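Local coordinates for protein BT_4661 (PDB 4AK1) that probably binds heparin and heparan sulphate at the bacterial cell surface as a SusE-like protein of the heparin utilisation locus, at residues 20-25 and 103-108; 28-33 and 69-74. All coordinates share one frame; numbering follows the deposited sequence. Where two conformers were deposited one is given.

Contact 1: residues 20-25 and 103-108; sequences MTDIGP and EINMMK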
# COMPACT_ATOMS: atom_id res chain seq x y z
N MET A 20 -3.74 -42.54 -13.52
CA MET A 20 -4.98 -42.91 -14.19
C MET A 20 -6.01 -41.79 -14.08
O MET A 20 -6.36 -41.40 -12.97
CB MET A 20 -5.59 -44.13 -13.51
CG MET A 20 -5.11 -45.50 -13.96
SD MET A 20 -6.53 -46.60 -13.79
CE MET A 20 -7.26 -46.47 -15.42
N THR A 21 -6.53 -41.31 -15.20
CA THR A 21 -7.61 -40.31 -15.14
C THR A 21 -8.97 -40.94 -14.81
O THR A 21 -9.63 -40.54 -13.87
CB THR A 21 -7.72 -39.49 -16.44
OG1 THR A 21 -6.45 -38.90 -16.72
CG2 THR A 21 -8.77 -38.38 -16.28
N ASP A 22 -9.37 -41.93 -15.61
CA ASP A 22 -10.67 -42.55 -15.45
C ASP A 22 -10.60 -43.78 -14.57
O ASP A 22 -9.82 -44.69 -14.84
CB ASP A 22 -11.24 -42.92 -16.82
CG ASP A 22 -11.41 -41.72 -17.72
OD1 ASP A 22 -11.93 -40.69 -17.25
OD2 ASP A 22 -11.02 -41.81 -18.90
N ILE A 23 -11.41 -43.79 -13.52
CA ILE A 23 -11.55 -44.98 -12.67
C ILE A 23 -13.02 -45.31 -12.42
O ILE A 23 -13.91 -44.54 -12.78
CB ILE A 23 -10.80 -44.84 -11.32
CG1 ILE A 23 -11.46 -43.77 -10.42
CG2 ILE A 23 -9.32 -44.58 -11.54
CD1 ILE A 23 -11.02 -43.83 -8.96
N GLY A 24 -13.25 -46.48 -11.82
CA GLY A 24 -14.56 -46.87 -11.28
C GLY A 24 -14.47 -47.16 -9.79
O GLY A 24 -13.39 -47.07 -9.18
N PRO A 25 -15.62 -47.51 -9.17
CA PRO A 25 -15.67 -47.73 -7.72
C PRO A 25 -14.90 -48.97 -7.23
O PRO A 25 -14.68 -49.10 -6.03
CB PRO A 25 -17.18 -47.88 -7.44
CG PRO A 25 -17.77 -48.31 -8.74
CD PRO A 25 -16.96 -47.57 -9.78
N GLU A 103 -6.50 -34.64 -10.74
CA GLU A 103 -7.88 -34.79 -11.21
C GLU A 103 -8.22 -36.27 -11.41
O GLU A 103 -7.46 -37.01 -12.04
CB GLU A 103 -8.10 -34.07 -12.54
CG GLU A 103 -7.82 -32.58 -12.49
CD GLU A 103 -8.30 -31.83 -13.72
OE1 GLU A 103 -8.95 -32.44 -14.61
OE2 GLU A 103 -8.02 -30.63 -13.81
N ILE A 104 -9.35 -36.70 -10.84
CA ILE A 104 -9.82 -38.08 -10.96
C ILE A 104 -11.26 -38.11 -11.44
O ILE A 104 -12.15 -37.55 -10.82
CB ILE A 104 -9.69 -38.87 -9.64
CG1 ILE A 104 -8.24 -38.86 -9.16
CG2 ILE A 104 -10.19 -40.31 -9.82
CD1 ILE A 104 -8.08 -39.20 -7.69
N ASN A 105 -11.46 -38.75 -12.59
CA ASN A 105 -12.79 -38.90 -13.16
C ASN A 105 -13.41 -40.22 -12.70
O ASN A 105 -13.01 -41.29 -13.17
CB ASN A 105 -12.72 -38.79 -14.69
CG ASN A 105 -14.08 -38.79 -15.34
OD1 ASN A 105 -15.05 -38.24 -14.81
ND2 ASN A 105 -14.17 -39.42 -16.51
N MET A 106 -14.37 -40.15 -11.76
CA MET A 106 -15.08 -41.35 -11.32
C MET A 106 -16.26 -41.64 -12.25
O MET A 106 -17.20 -40.84 -12.34
CB MET A 106 -15.58 -41.18 -9.88
CG MET A 106 -16.46 -42.30 -9.37
SD MET A 106 -15.58 -43.87 -9.10
CE MET A 106 -14.51 -43.45 -7.73
N MET A 107 -16.22 -42.79 -12.90
CA MET A 107 -17.27 -43.19 -13.84
C MET A 107 -18.29 -44.13 -13.21
O MET A 107 -18.07 -44.69 -12.13
CB MET A 107 -16.64 -43.85 -15.07
CG MET A 107 -15.74 -42.91 -15.86
SD MET A 107 -15.08 -43.66 -17.36
CE MET A 107 -14.01 -44.92 -16.69
N LYS A 108 -19.44 -44.27 -13.88
CA LYS A 108 -20.47 -45.22 -13.50
C LYS A 108 -20.07 -46.59 -14.03
O LYS A 108 -19.64 -46.70 -15.18
CB LYS A 108 -21.84 -44.81 -14.11
CG LYS A 108 -23.00 -45.67 -13.63
CD LYS A 108 -24.29 -45.45 -14.42
CE LYS A 108 -24.99 -44.16 -14.03
NZ LYS A 108 -26.42 -44.18 -14.45
O HOH W 1 -5.71 -39.27 -11.74
O HOH W 2 -6.55 -36.37 -14.66
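T21 O accepts the backbone N-H of N105 at 2.9 Å, the first of three main-chain bonds. I23 uses both its N and its O: N donates to N105 O, and O accepts from M107 N at 2.9 Å.

The side chains of D22 and N105 run alongside each other, with the carboxylate and amide planes steeply turned. N105 ND2 donates to D22 OD1 at 2.7 Å, nearly straight at 168°. The donor meets the anti side of the oxygen, 32° out of the carboxylate plane. D22 OD2 turns to a salt bridge with K200. An alanine in place of D22 would probably cost K200 this salt bridge and leave the N105 amide without its acceptor, freer to turn.

These bonds join two parallel strands, 14-23 and 94-106, in the middle of a mixed sheet. D22 and N105 share one face, I23 and M106 the other.

Side-chain packing lies on both faces. M107 bends at chi3 (-67°), which brings CE to 3.4 Å from D22 CB. On the other face I23 CD1 meets I104 CG2 and M106 CE, each at 3.7 Å. M106 is bent at chi2 and chi3, and its SD lies 3.5 Å from G24 C.

Contact 2: residues 28-33 and 69-74; sequences TGVISS and KITLNS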
# COMPACT_ATOMS: atom_id res chain seq x y z
N THR A 28 -8.58 -50.56 -6.86
CA THR A 28 -7.81 -50.82 -5.64
C THR A 28 -6.32 -50.49 -5.75
O THR A 28 -5.60 -50.54 -4.76
CB THR A 28 -7.98 -52.26 -5.12
OG1 THR A 28 -7.57 -53.19 -6.13
CG2 THR A 28 -9.43 -52.53 -4.71
N GLY A 29 -5.87 -50.13 -6.95
CA GLY A 29 -4.47 -49.77 -7.15
C GLY A 29 -4.19 -48.30 -6.90
O GLY A 29 -5.09 -47.51 -6.58
N VAL A 30 -2.93 -47.93 -7.07
CA VAL A 30 -2.49 -46.54 -7.00
C VAL A 30 -3.09 -45.81 -8.20
O VAL A 30 -2.98 -46.28 -9.33
CB VAL A 30 -0.96 -46.43 -7.04
CG1 VAL A 30 -0.53 -44.97 -7.19
CG2 VAL A 30 -0.35 -47.04 -5.78
N ILE A 31 -3.75 -44.69 -7.93
CA ILE A 31 -4.41 -43.91 -8.95
C ILE A 31 -3.45 -42.87 -9.55
O ILE A 31 -3.46 -42.63 -10.75
CB ILE A 31 -5.67 -43.20 -8.39
CG1 ILE A 31 -6.70 -44.24 -7.91
CG2 ILE A 31 -6.29 -42.27 -9.44
CD1 ILE A 31 -7.71 -43.71 -6.91
N SER A 32 -2.63 -42.25 -8.71
CA SER A 32 -1.76 -41.16 -9.14
C SER A 32 -0.56 -41.06 -8.21
O SER A 32 -0.72 -41.22 -7.00
CB SER A 32 -2.54 -39.83 -9.16
OG SER A 32 -1.86 -38.84 -9.91
N SER A 33 0.61 -40.80 -8.79
CA SER A 33 1.89 -40.75 -8.09
C SER A 33 2.68 -39.49 -8.47
O SER A 33 2.59 -39.03 -9.61
CB SER A 33 2.76 -41.97 -8.44
OG SER A 33 1.98 -43.15 -8.45
N LYS A 69 1.48 -41.15 -2.88
CA LYS A 69 0.65 -41.89 -3.81
C LYS A 69 -0.82 -41.94 -3.36
O LYS A 69 -1.11 -42.06 -2.16
CB LYS A 69 1.19 -43.30 -4.02
CG LYS A 69 2.58 -43.32 -4.64
CD LYS A 69 3.06 -44.73 -4.90
CE LYS A 69 4.43 -44.72 -5.56
NZ LYS A 69 4.94 -46.11 -5.73
N ILE A 70 -1.72 -41.89 -4.34
CA ILE A 70 -3.15 -41.68 -4.09
C ILE A 70 -3.98 -42.91 -4.45
O ILE A 70 -3.85 -43.47 -5.55
CB ILE A 70 -3.67 -40.41 -4.82
CG1 ILE A 70 -3.02 -39.17 -4.19
CG2 ILE A 70 -5.19 -40.31 -4.74
CD1 ILE A 70 -3.24 -37.89 -4.97
N THR A 71 -4.83 -43.32 -3.52
CA THR A 71 -5.67 -44.50 -3.69
C THR A 71 -7.13 -44.16 -3.34
O THR A 71 -7.41 -43.13 -2.73
CB THR A 71 -5.20 -45.64 -2.78
OG1 THR A 71 -5.14 -45.16 -1.42
CG2 THR A 71 -3.82 -46.17 -3.21
N LEU A 72 -8.04 -45.06 -3.71
CA LEU A 72 -9.46 -44.92 -3.38
C LEU A 72 -9.80 -45.62 -2.07
O LEU A 72 -9.46 -46.79 -1.88
CB LEU A 72 -10.32 -45.51 -4.51
CG LEU A 72 -11.84 -45.60 -4.33
CD1 LEU A 72 -12.49 -44.22 -4.28
CD2 LEU A 72 -12.50 -46.47 -5.41
N ASN A 73 -10.47 -44.91 -1.16
CA ASN A 73 -10.98 -45.54 0.06
C ASN A 73 -12.23 -46.37 -0.26
O ASN A 73 -13.24 -45.86 -0.74
CB ASN A 73 -11.23 -44.52 1.17
CG ASN A 73 -9.96 -44.09 1.88
OD1 ASN A 73 -8.96 -44.82 1.93
ND2 ASN A 73 -10.00 -42.91 2.48
N SER A 74 -12.14 -47.67 0.01
CA SER A 74 -13.17 -48.62 -0.40
C SER A 74 -14.52 -48.52 0.31
O SER A 74 -15.53 -49.03 -0.21
CB SER A 74 -12.64 -50.05 -0.27
OG SER A 74 -12.50 -50.41 1.09
O HOH W 3 -7.27 -47.38 -5.01
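A classic beta bulge marks this contact: I31 and S32 both face I70, where residues 28-33 lead into strand 32-37. Two backbone bonds hold it. I31 N donates to I70 O at 2.7 Å, with an N-H...O angle of 166°. I70 N returns a bond to S32 O at 2.9 Å, more bent at the hydrogen (151°). The CA of K69 also approaches S32 O. Further along, water 3 bridges the two backbones. It donates to G29 O and accepts from L72 N.

The side chains pack against the opposing backbone and each other. I31 CG1 stands anti to the carbonyl carbon (chi1 -62°). From there the chain runs along the other backbone, and CD1 lies 3.5 Å from L72 N and 4.0 Å from L72 CB. V30 CG1 touches K69 CB at 4.0 Å. The extended chain of K69 passes S33, with CG 3.9 Å from S33 OG. T71 brings its methyl CG2 to 3.8 Å from G29 O.

S32 OG bonds to T18 O, so the serine is tied to strand 14-23. Strand 70-72 pairs on its other edge with strand 61-63, where F61 touches I31 and L72. In the larger sheet, I31 packs on I104 and I70 on V102, both in strand 94-106, and Y17 of strand 14-23 meets S32 and I70.

In the fold
The centres of the two contacts lie 11 Å apart. Both segments of contact 2 fall between those of contact 1 in the sequence. Strand 14-23 lies between strands 32-37 and 94-106 in one mixed sheet. M20 N and I31 O, 2.8 Å apart, probably form a hydrogen bond between the contacts. I23 CD1 and I31 CD1 pack at 3.9 Å. L72 CD2 comes within 3.5 Å of P25 O. Contact 1 pairs strands inside the larger sheet; contact 2 ties strand 70-72, of the small sheet it forms with 61-63, to the larger one. A sodium ion bound at S473, L475 and S495 lies in a different part of the chain.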